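Local structure of 336aa long hypothetical dTDP-glucose 4,6-dehydratase (Pyrococcus horikoshii, 2HUN) at residues Ser3-Val8 against Lys75-Val80; Arg121-Ser126 against Leu229-Gly234; Asn172-Arg177 against Glu238-Ser243. The protein binds NAD in a Rossmann-type domain and probably acts as a dTDP-glucose 4,6-dehydratase, removing water from the nucleotide sugar. One frame throughout, in Å; residues are numbered along the deposited sequence.

Contact 1. Residues Ser3-Val8 against Lys75-Val80; sequences SMKLLV and KVDGVV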
loop_
_atom_site.group_PDB
_atom_site.type_symbol
_atom_site.label_atom_id
_atom_site.label_comp_id
_atom_site.label_asym_id
_atom_site.label_seq_id
_atom_site.Cartn_x
_atom_site.Cartn_y
_atom_site.Cartn_z
ATOM N N SER A 3 -8.279 -0.022 -33.615
ATOM C CA SER A 3 -6.831 -0.347 -33.494
ATOM C C SER A 3 -6.241 0.181 -32.193
ATOM O O SER A 3 -6.382 1.361 -31.861
ATOM C CB SER A 3 -6.052 0.236 -34.676
ATOM O OG SER A 3 -4.659 0.238 -34.407
ATOM N N MET A 4 -5.566 -0.701 -31.467
ATOM C CA MET A 4 -4.945 -0.350 -30.201
ATOM C C MET A 4 -3.790 -1.312 -29.924
ATOM O O MET A 4 -3.948 -2.522 -30.071
ATOM C CB MET A 4 -5.999 -0.435 -29.090
ATOM C CG MET A 4 -5.507 -0.126 -27.686
ATOM S SD MET A 4 -6.893 -0.050 -26.501
ATOM C CE MET A 4 -6.256 1.148 -25.312
ATOM N N LYS A 5 -2.626 -0.774 -29.564
ATOM C CA LYS A 5 -1.463 -1.605 -29.241
ATOM C C LYS A 5 -1.419 -1.754 -27.722
ATOM O O LYS A 5 -1.399 -0.757 -27.001
ATOM C CB LYS A 5 -0.155 -0.947 -29.689
ATOM C CG LYS A 5 -0.092 -0.524 -31.143
ATOM C CD LYS A 5 1.306 -0.010 -31.472
ATOM C CE LYS A 5 1.268 0.997 -32.607
ATOM N NZ LYS A 5 0.562 0.460 -33.795
ATOM N N LEU A 6 -1.386 -2.989 -27.236
ATOM C CA LEU A 6 -1.349 -3.219 -25.799
ATOM C C LEU A 6 -0.082 -3.893 -25.320
ATOM O O LEU A 6 0.467 -4.763 -25.992
ATOM C CB LEU A 6 -2.522 -4.097 -25.355
ATOM C CG LEU A 6 -3.962 -3.665 -25.626
ATOM C CD1 LEU A 6 -4.906 -4.754 -25.109
ATOM C CD2 LEU A 6 -4.251 -2.332 -24.954
ATOM N N LEU A 7 0.373 -3.475 -24.146
ATOM C CA LEU A 7 1.519 -4.090 -23.505
ATOM C C LEU A 7 0.872 -4.889 -22.382
ATOM O O LEU A 7 0.225 -4.311 -21.510
ATOM C CB LEU A 7 2.454 -3.048 -22.889
ATOM C CG LEU A 7 3.567 -3.686 -22.050
ATOM C CD1 LEU A 7 4.527 -4.453 -22.970
ATOM C CD2 LEU A 7 4.315 -2.615 -21.265
ATOM N N VAL A 8 1.006 -6.209 -22.421
ATOM C CA VAL A 8 0.440 -7.058 -21.380
ATOM C C VAL A 8 1.577 -7.658 -20.561
ATOM O O VAL A 8 2.366 -8.444 -21.088
ATOM C CB VAL A 8 -0.397 -8.220 -21.976
ATOM C CG1 VAL A 8 -0.870 -9.145 -20.858
ATOM C CG2 VAL A 8 -1.600 -7.669 -22.760
ATOM N N LYS A 75 5.793 2.768 -26.971
ATOM C CA LYS A 75 5.093 2.427 -28.202
ATOM C C LYS A 75 3.687 1.833 -28.133
ATOM O O LYS A 75 3.154 1.426 -29.160
ATOM C CB LYS A 75 5.981 1.494 -29.031
ATOM C CG LYS A 75 6.119 0.101 -28.444
ATOM C CD LYS A 75 7.103 -0.769 -29.217
ATOM C CE LYS A 75 8.529 -0.498 -28.796
ATOM N NZ LYS A 75 9.425 -1.605 -29.227
ATOM N N VAL A 76 3.068 1.784 -26.959
ATOM C CA VAL A 76 1.725 1.209 -26.886
ATOM C C VAL A 76 0.639 2.226 -26.550
ATOM O O VAL A 76 0.930 3.341 -26.128
ATOM C CB VAL A 76 1.656 0.053 -25.855
ATOM C CG1 VAL A 76 2.564 -1.092 -26.290
ATOM C CG2 VAL A 76 2.050 0.558 -24.479
ATOM N N ASP A 77 -0.614 1.823 -26.744
ATOM C CA ASP A 77 -1.766 2.673 -26.457
ATOM C C ASP A 77 -2.358 2.319 -25.101
ATOM O O ASP A 77 -3.035 3.137 -24.474
ATOM C CB ASP A 77 -2.848 2.478 -27.515
ATOM C CG ASP A 77 -2.354 2.774 -28.907
ATOM O OD1 ASP A 77 -2.000 3.938 -29.173
ATOM O OD2 ASP A 77 -2.312 1.843 -29.729
ATOM N N GLY A 78 -2.111 1.090 -24.663
ATOM C CA GLY A 78 -2.635 0.642 -23.386
ATOM C C GLY A 78 -1.706 -0.346 -22.708
ATOM O O GLY A 78 -0.904 -1.012 -23.369
ATOM N N VAL A 79 -1.811 -0.430 -21.385
ATOM C CA VAL A 79 -0.988 -1.329 -20.594
ATOM C C VAL A 79 -1.862 -2.088 -19.600
ATOM O O VAL A 79 -2.539 -1.479 -18.777
ATOM C CB VAL A 79 0.085 -0.556 -19.803
ATOM C CG1 VAL A 79 0.878 -1.517 -18.931
ATOM C CG2 VAL A 79 1.019 0.182 -20.763
ATOM N N VAL A 80 -1.852 -3.415 -19.693
ATOM C CA VAL A 80 -2.619 -4.260 -18.783
ATOM C C VAL A 80 -1.576 -4.994 -17.947
ATOM O O VAL A 80 -0.885 -5.882 -18.445
ATOM C CB VAL A 80 -3.499 -5.256 -19.558
ATOM C CG1 VAL A 80 -4.219 -6.185 -18.589
ATOM C CG2 VAL A 80 -4.519 -4.492 -20.405
#
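Leu6, Leu7 and Val8 pair in parallel with Gly78, Val79 and Val80 in the Rossmann sheet, joining the first strand of the fold, 5-9, to strand 78-81. The regular ladder rests on alternating backbone bonds: Leu7 N donates to Gly78 O at 2.9 Å and Val80 N to Leu7 O at 2.9 Å. Where the pairing starts, Lys5 O accepts two amides, Gly78 N in its carbonyl plane at 3.1 Å and Asp77 N, tilted 17° from that plane, at 2.7 Å. Asp77 also answers with its side chain. Its chi1 of -58° sets CG beside its own backbone N, anti to the carbonyl carbon. OD2 takes Lys5 N on its anti lone pair in a short bond of 2.6 Å that is close to straight. The short aspartate side chain thus lets its carboxylate accept Lys5 N while its own amide donates to Lys5 O. Lys5 CD lies 3.3 Å from Lys75 O, while NZ has Glu31 as a distant, weak ion partner. On the face of Leu6, Gly78 has only hydrogen, and Leu6 CD2 packs 3.7 Å from its CA; a CB there would collide with that methyl and press on Met4 CE. On the face of Leu7, both methyls of Val76 meet Leu7 CB, with CG1 at 3.9 Å. Beta-branched Val76 and Val79 suit their buried positions because they are compact and tolerate extended backbone. Leu72 and Val73 of helix 66-74 pack on Leu7, whereas Phe19 of helix 14-26 touches both Val8 and Val80 on the other face. Helices on both faces of a parallel sheet are typical of the NAD-binding Rossmann fold.

Contact 2. Residues Arg121-Ser126 against Leu229-Gly234; sequences RFVHVS and LVLLKG. With NAD (nicotinamide-adenine-dinucleotide), chain C.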
loop_
_atom_site.group_PDB
_atom_site.type_symbol
_atom_site.label_atom_id
_atom_site.label_comp_id
_atom_site.label_asym_id
_atom_site.label_seq_id
_atom_site.Cartn_x
_atom_site.Cartn_y
_atom_site.Cartn_z
ATOM N N ARG A 121 -3.227 4.300 -21.601
ATOM C CA ARG A 121 -4.296 3.784 -20.749
ATOM C C ARG A 121 -3.717 2.630 -19.936
ATOM O O ARG A 121 -3.279 1.631 -20.499
ATOM C CB ARG A 121 -5.469 3.305 -21.605
ATOM C CG ARG A 121 -6.593 2.619 -20.824
ATOM C CD ARG A 121 -7.157 3.500 -19.717
ATOM N NE ARG A 121 -8.224 2.814 -18.994
ATOM C CZ ARG A 121 -8.585 3.091 -17.745
ATOM N NH1 ARG A 121 -7.962 4.046 -17.070
ATOM N NH2 ARG A 121 -9.572 2.412 -17.172
ATOM N N PHE A 122 -3.726 2.770 -18.615
ATOM C CA PHE A 122 -3.155 1.766 -17.723
ATOM C C PHE A 122 -4.155 1.071 -16.794
ATOM O O PHE A 122 -4.925 1.726 -16.101
ATOM C CB PHE A 122 -2.059 2.441 -16.893
ATOM C CG PHE A 122 -1.432 1.560 -15.852
ATOM C CD1 PHE A 122 -0.774 0.384 -16.203
ATOM C CD2 PHE A 122 -1.441 1.946 -14.522
ATOM C CE1 PHE A 122 -0.129 -0.388 -15.231
ATOM C CE2 PHE A 122 -0.805 1.190 -13.551
ATOM C CZ PHE A 122 -0.145 0.019 -13.903
ATOM N N VAL A 123 -4.139 -0.258 -16.799
ATOM C CA VAL A 123 -5.005 -1.039 -15.925
ATOM C C VAL A 123 -4.114 -1.891 -15.025
ATOM O O VAL A 123 -3.354 -2.728 -15.506
ATOM C CB VAL A 123 -5.948 -1.970 -16.714
ATOM C CG1 VAL A 123 -6.652 -2.921 -15.751
ATOM C CG2 VAL A 123 -6.980 -1.144 -17.484
ATOM N N HIS A 124 -4.209 -1.652 -13.721
ATOM C CA HIS A 124 -3.434 -2.373 -12.708
ATOM C C HIS A 124 -4.319 -3.486 -12.150
ATOM O O HIS A 124 -5.373 -3.209 -11.558
ATOM C CB HIS A 124 -3.047 -1.399 -11.585
ATOM C CG HIS A 124 -2.240 -2.011 -10.483
ATOM N ND1 HIS A 124 -0.928 -2.397 -10.644
ATOM C CD2 HIS A 124 -2.548 -2.258 -9.188
ATOM C CE1 HIS A 124 -0.459 -2.849 -9.494
ATOM N NE2 HIS A 124 -1.423 -2.774 -8.594
ATOM N N VAL A 125 -3.897 -4.737 -12.348
ATOM C CA VAL A 125 -4.648 -5.895 -11.864
ATOM C C VAL A 125 -4.219 -6.266 -10.434
ATOM O O VAL A 125 -3.034 -6.479 -10.150
ATOM C CB VAL A 125 -4.459 -7.117 -12.801
ATOM C CG1 VAL A 125 -5.335 -8.284 -12.326
ATOM C CG2 VAL A 125 -4.843 -6.739 -14.223
ATOM N N SER A 126 -5.194 -6.348 -9.533
ATOM C CA SER A 126 -4.901 -6.662 -8.143
ATOM C C SER A 126 -5.815 -7.770 -7.609
ATOM O O SER A 126 -6.569 -8.384 -8.375
ATOM C CB SER A 126 -5.019 -5.385 -7.298
ATOM O OG SER A 126 -4.462 -5.551 -6.007
ATOM N N LEU A 229 -13.462 -4.283 -20.349
ATOM C CA LEU A 229 -14.426 -3.227 -20.098
ATOM C C LEU A 229 -13.785 -2.072 -19.331
ATOM O O LEU A 229 -13.987 -0.909 -19.672
ATOM C CB LEU A 229 -15.607 -3.799 -19.305
ATOM C CG LEU A 229 -16.966 -3.130 -19.479
ATOM C CD1 LEU A 229 -17.293 -2.989 -20.962
ATOM C CD2 LEU A 229 -18.027 -3.981 -18.784
ATOM N N VAL A 230 -13.023 -2.401 -18.291
ATOM C CA VAL A 230 -12.346 -1.395 -17.483
ATOM C C VAL A 230 -11.325 -0.651 -18.353
ATOM O O VAL A 230 -11.179 0.558 -18.244
ATOM C CB VAL A 230 -11.619 -2.042 -16.265
ATOM C CG1 VAL A 230 -10.712 -1.018 -15.584
ATOM C CG2 VAL A 230 -12.642 -2.560 -15.263
ATOM N N LEU A 231 -10.631 -1.385 -19.216
ATOM C CA LEU A 231 -9.634 -0.791 -20.109
ATOM C C LEU A 231 -10.257 0.267 -21.021
ATOM O O LEU A 231 -9.774 1.391 -21.100
ATOM C CB LEU A 231 -8.992 -1.876 -20.982
ATOM C CG LEU A 231 -8.027 -1.398 -22.077
ATOM C CD1 LEU A 231 -6.753 -0.861 -21.452
ATOM C CD2 LEU A 231 -7.713 -2.556 -23.029
ATOM N N LEU A 232 -11.341 -0.101 -21.696
ATOM C CA LEU A 232 -12.009 0.801 -22.630
ATOM C C LEU A 232 -12.977 1.819 -22.023
ATOM O O LEU A 232 -13.177 2.883 -22.594
ATOM C CB LEU A 232 -12.766 -0.011 -23.691
ATOM C CG LEU A 232 -12.005 -1.040 -24.536
ATOM C CD1 LEU A 232 -13.006 -1.843 -25.355
ATOM C CD2 LEU A 232 -10.994 -0.341 -25.438
ATOM N N LYS A 233 -13.581 1.510 -20.881
ATOM C CA LYS A 233 -14.546 2.437 -20.293
ATOM C C LYS A 233 -14.319 2.857 -18.845
ATOM O O LYS A 233 -15.010 3.748 -18.347
ATOM C CB LYS A 233 -15.950 1.850 -20.427
ATOM C CG LYS A 233 -16.336 1.499 -21.853
ATOM C CD LYS A 233 -17.636 0.730 -21.845
ATOM C CE LYS A 233 -17.961 0.086 -23.177
ATOM N NZ LYS A 233 -19.195 -0.754 -23.053
ATOM N N GLY A 234 -13.361 2.227 -18.169
ATOM C CA GLY A 234 -13.086 2.569 -16.784
ATOM C C GLY A 234 -12.555 3.980 -16.599
ATOM O O GLY A 234 -11.785 4.481 -17.423
HETATM P PA NAD C . 0.583 -16.569 -12.565
HETATM O O1A NAD C . 1.456 -16.894 -11.426
HETATM O O2A NAD C . -0.054 -17.670 -13.341
HETATM O O5B NAD C . 1.456 -15.708 -13.598
HETATM C C5B NAD C . 2.165 -14.514 -13.235
HETATM C C4B NAD C . 2.942 -14.143 -14.505
HETATM O O4B NAD C . 3.671 -12.916 -14.305
HETATM C C3B NAD C . 3.990 -15.236 -14.864
HETATM O O3B NAD C . 3.936 -15.538 -16.268
HETATM C C2B NAD C . 5.314 -14.621 -14.375
HETATM O O2B NAD C . 6.502 -15.069 -15.027
HETATM C C1B NAD C . 5.057 -13.125 -14.561
HETATM N N9A NAD C . 5.844 -12.259 -13.655
HETATM C C8A NAD C . 5.927 -12.308 -12.313
HETATM N N7A NAD C . 6.745 -11.348 -11.886
HETATM C C5A NAD C . 7.192 -10.675 -12.942
HETATM C C6A NAD C . 8.072 -9.573 -13.132
HETATM N N6A NAD C . 8.682 -8.949 -12.134
HETATM N N1A NAD C . 8.294 -9.147 -14.463
HETATM C C2A NAD C . 7.665 -9.798 -15.534
HETATM N N3A NAD C . 6.838 -10.836 -15.354
HETATM C C4A NAD C . 6.612 -11.257 -14.083
HETATM O O3 NAD C . -0.631 -15.787 -11.900
HETATM P PN NAD C . -1.998 -15.158 -12.393
HETATM O O1N NAD C . -2.994 -15.902 -11.568
HETATM O O2N NAD C . -2.179 -15.289 -13.853
HETATM O O5D NAD C . -1.986 -13.646 -11.821
HETATM C C5D NAD C . -2.134 -12.479 -12.634
HETATM C C4D NAD C . -2.513 -11.281 -11.726
HETATM O O4D NAD C . -3.858 -11.418 -11.237
HETATM C C3D NAD C . -1.580 -11.138 -10.517
HETATM O O3D NAD C . -1.257 -9.733 -10.353
HETATM C C2D NAD C . -2.434 -11.683 -9.338
HETATM O O2D NAD C . -2.052 -11.040 -8.118
HETATM C C1D NAD C . -3.843 -11.346 -9.798
HETATM N N1N NAD C . -4.903 -12.226 -9.265
HETATM C C2N NAD C . -5.011 -13.610 -9.631
HETATM C C3N NAD C . -6.058 -14.376 -9.088
HETATM C C7N NAD C . -6.243 -15.868 -9.446
HETATM O O7N NAD C . -7.276 -16.444 -9.083
HETATM N N7N NAD C . -5.305 -16.495 -10.146
HETATM C C4N NAD C . -6.986 -13.784 -8.193
HETATM C C5N NAD C . -6.862 -12.423 -7.844
HETATM C C6N NAD C . -5.828 -11.633 -8.373
#
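Arg121, on strand 121-127, turns its guanidinium onto the last turn of helix 220-233 and bonds two successive carbonyls. NH2 donates to Val230 O at 2.7 Å, with the oxygen in the guanidinium plane but the donor 37° above the carbonyl plane. NE donates to Leu231 O at 3.0 Å. Arg121 CG, anti to the backbone N (chi1 174°), packs 3.5 Å from Leu231 CD1. Val230 O is gripped twice, since Gly234 N reaches it from the opposite face of its plane. Gly234 O lies over a face of the guanidinium; a CB on Gly234 would clash with both NH2 and Val230 O. Beside the arginine, Val123 CG2 sits 3.7 Å from Leu231 CA, a compact branched side chain closing the strand against the helix. Farther out, Ser174 OG bonds NH2, and Asn172 OD1 accepts a weak bond from NH1. Along the same strand Ser126 O comes 3.3 Å from C6N of the NAD. A buried cation held by neutral carbonyls at a helix C terminus, where the dipole's negative end lies, would probably gain electrostatic stabilisation.

Contact 3. Residues Asn172-Arg177 against Glu238-Ser243; sequences NASITR and EIYNIS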
loop_
_atom_site.group_PDB
_atom_site.type_symbol
_atom_site.label_atom_id
_atom_site.label_comp_id
_atom_site.label_asym_id
_atom_site.label_seq_id
_atom_site.Cartn_x
_atom_site.Cartn_y
_atom_site.Cartn_z
ATOM N N ASN A 172 -3.912 8.108 -16.839
ATOM C CA ASN A 172 -5.210 7.534 -17.179
ATOM C C ASN A 172 -5.093 6.093 -16.704
ATOM O O ASN A 172 -4.824 5.193 -17.498
ATOM C CB ASN A 172 -5.435 7.556 -18.694
ATOM C CG ASN A 172 -6.844 7.147 -19.081
ATOM O OD1 ASN A 172 -7.562 6.524 -18.298
ATOM N ND2 ASN A 172 -7.243 7.488 -20.304
ATOM N N ALA A 173 -5.291 5.880 -15.406
ATOM C CA ALA A 173 -5.147 4.553 -14.834
ATOM C C ALA A 173 -6.258 4.120 -13.891
ATOM O O ALA A 173 -6.764 4.917 -13.107
ATOM C CB ALA A 173 -3.813 4.466 -14.113
ATOM N N SER A 174 -6.629 2.847 -13.983
ATOM C CA SER A 174 -7.644 2.260 -13.110
ATOM C C SER A 174 -7.039 1.007 -12.483
ATOM O O SER A 174 -6.036 0.486 -12.971
ATOM C CB SER A 174 -8.902 1.870 -13.887
ATOM O OG SER A 174 -9.572 3.004 -14.397
ATOM N N ILE A 175 -7.652 0.536 -11.402
ATOM C CA ILE A 175 -7.198 -0.656 -10.700
ATOM C C ILE A 175 -8.354 -1.648 -10.643
ATOM O O ILE A 175 -9.506 -1.255 -10.447
ATOM C CB ILE A 175 -6.791 -0.333 -9.238
ATOM C CG1 ILE A 175 -5.569 0.587 -9.209
ATOM C CG2 ILE A 175 -6.514 -1.622 -8.471
ATOM C CD1 ILE A 175 -5.276 1.147 -7.821
ATOM N N THR A 176 -8.051 -2.929 -10.834
ATOM C CA THR A 176 -9.077 -3.960 -10.735
ATOM C C THR A 176 -8.705 -4.922 -9.601
ATOM O O THR A 176 -7.519 -5.155 -9.331
ATOM C CB THR A 176 -9.214 -4.772 -12.049
ATOM O OG1 THR A 176 -7.954 -5.365 -12.388
ATOM C CG2 THR A 176 -9.663 -3.867 -13.189
ATOM N N ARG A 177 -9.717 -5.460 -8.930
ATOM C CA ARG A 177 -9.509 -6.421 -7.851
ATOM C C ARG A 177 -10.539 -7.527 -8.044
ATOM O O ARG A 177 -11.750 -7.286 -7.989
ATOM C CB ARG A 177 -9.683 -5.752 -6.474
ATOM C CG ARG A 177 -8.521 -4.843 -6.071
ATOM C CD ARG A 177 -8.852 -4.029 -4.831
ATOM N NE ARG A 177 -7.757 -3.151 -4.415
ATOM C CZ ARG A 177 -7.927 -2.108 -3.602
ATOM N NH1 ARG A 177 -9.140 -1.830 -3.138
ATOM N NH2 ARG A 177 -6.894 -1.352 -3.251
ATOM N N GLU A 238 -9.951 5.350 -10.417
ATOM C CA GLU A 238 -10.969 4.483 -9.821
ATOM C C GLU A 238 -10.572 3.013 -9.680
ATOM O O GLU A 238 -9.893 2.449 -10.537
ATOM C CB GLU A 238 -12.267 4.534 -10.634
ATOM C CG GLU A 238 -12.959 5.886 -10.706
ATOM C CD GLU A 238 -13.443 6.379 -9.353
ATOM O OE1 GLU A 238 -13.564 5.555 -8.424
ATOM O OE2 GLU A 238 -13.719 7.591 -9.224
ATOM N N ILE A 239 -11.017 2.399 -8.587
ATOM C CA ILE A 239 -10.766 0.990 -8.344
ATOM C C ILE A 239 -12.068 0.250 -8.662
ATOM O O ILE A 239 -13.166 0.741 -8.358
ATOM C CB ILE A 239 -10.372 0.723 -6.873
ATOM C CG1 ILE A 239 -9.083 1.479 -6.531
ATOM C CG2 ILE A 239 -10.174 -0.780 -6.647
ATOM C CD1 ILE A 239 -8.590 1.232 -5.116
ATOM N N TYR A 240 -11.945 -0.919 -9.284
ATOM C CA TYR A 240 -13.105 -1.715 -9.653
ATOM C C TYR A 240 -13.010 -3.153 -9.134
ATOM O O TYR A 240 -12.155 -3.922 -9.574
ATOM C CB TYR A 240 -13.260 -1.750 -11.184
ATOM C CG TYR A 240 -13.622 -0.426 -11.820
ATOM C CD1 TYR A 240 -14.945 0.026 -11.844
ATOM C CD2 TYR A 240 -12.638 0.378 -12.401
ATOM C CE1 TYR A 240 -15.279 1.252 -12.437
ATOM C CE2 TYR A 240 -12.958 1.595 -12.988
ATOM C CZ TYR A 240 -14.274 2.026 -13.007
ATOM O OH TYR A 240 -14.576 3.221 -13.608
ATOM N N ASN A 241 -13.885 -3.509 -8.195
ATOM C CA ASN A 241 -13.911 -4.867 -7.659
ATOM C C ASN A 241 -14.575 -5.715 -8.733
ATOM O O ASN A 241 -15.482 -5.248 -9.417
ATOM C CB ASN A 241 -14.778 -4.979 -6.393
ATOM C CG ASN A 241 -14.071 -4.529 -5.129
ATOM O OD1 ASN A 241 -12.837 -4.451 -5.060
ATOM N ND2 ASN A 241 -14.862 -4.254 -4.099
ATOM N N ILE A 242 -14.144 -6.965 -8.860
ATOM C CA ILE A 242 -14.720 -7.882 -9.842
ATOM C C ILE A 242 -14.990 -9.211 -9.142
ATOM O O ILE A 242 -14.058 -9.879 -8.689
ATOM C CB ILE A 242 -13.754 -8.137 -11.023
ATOM C CG1 ILE A 242 -13.337 -6.805 -11.661
ATOM C CG2 ILE A 242 -14.432 -9.024 -12.057
ATOM C CD1 ILE A 242 -12.257 -6.943 -12.735
ATOM N N SER A 243 -16.267 -9.577 -9.055
ATOM C CA SER A 243 -16.687 -10.810 -8.406
ATOM C C SER A 243 -17.962 -11.350 -9.040
ATOM O O SER A 243 -18.813 -10.592 -9.512
ATOM C CB SER A 243 -16.918 -10.577 -6.905
ATOM O OG SER A 243 -17.970 -9.650 -6.687
#
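Residues 172-177 and 239-242 run parallel, their directions 23° apart, with Ile175, Thr176 and Arg177 level with Ile239, Tyr240 and Asn241. This pair belongs to the extended sheet of the Rossmann-type fold, and four backbone bonds join it: Ile175 N to Glu238 O, Tyr240 N to Ile175 O, Arg177 N to Tyr240 O, and Ile242 N to Arg177 O, the last at 2.6 Å. Side chains alternate between the two faces. On that of Ile175, Ile239 and Arg177, the two isoleucines lie side by side, pointing the same way, and Ile239 CG1 is 4.0 Å from both CB and CD1 of Ile175. Helix 150-168 packs on this face through Val162 and Leu163, an apolar setting that suits branched aliphatic residues. Arg177 is extended from CG to NE (chi2 170°, chi3 180°), which carries the guanidinium past Ile239. Its charge is met outside the pair: NH2 forms a salt bridge with Asp159, and NH1 bonds Tyr131 OH. The same Tyr131 hydroxyl is hydrogen-bonded to Asn241 OD1, which lies 3.7 Å from Arg177 CB, so one tyrosine hydroxyl joins a side chain from each strand. On the opposite face, Thr176 CB touches Ile242 CD1 at 3.8 Å, and helix 220-233 backs them with Val230 against Thr176 and Ala226 against Ile242. The Tyr240 ring presents its edge to Ser174, CE2 lying 3.9 Å from OG, and a tyrosine is long enough for its hydroxyl to reach the backbone amide of Glu235, while Ser174 OG bonds Glu235 O. Over one face of the Arg177 guanidinium, displaced toward the rim, sits Ile239 CD1, 3.6 Å from NH2.

From the N terminus, contact 1 closes first: strand 5-9 waits through strands 31-36 and 56-60 and helix 66-74 before 75-80 arrives beside it. The chain then opens contact 2 at 121-126, and contact 3 at 172-177 before contact 2 has closed. Helix 220-233 returns to close contact 2, and strand 239-242 follows to close contact 3, so these two loops cross, while contact 1 stands in series ahead of both. Strand 121-127 lies between strands 78-81 and 172-182, with Val79 and Thr176 bonding its backbone on its two sides. One continuous sheet therefore connects all three contacts, and contact 2 packs helix 220-233 against it.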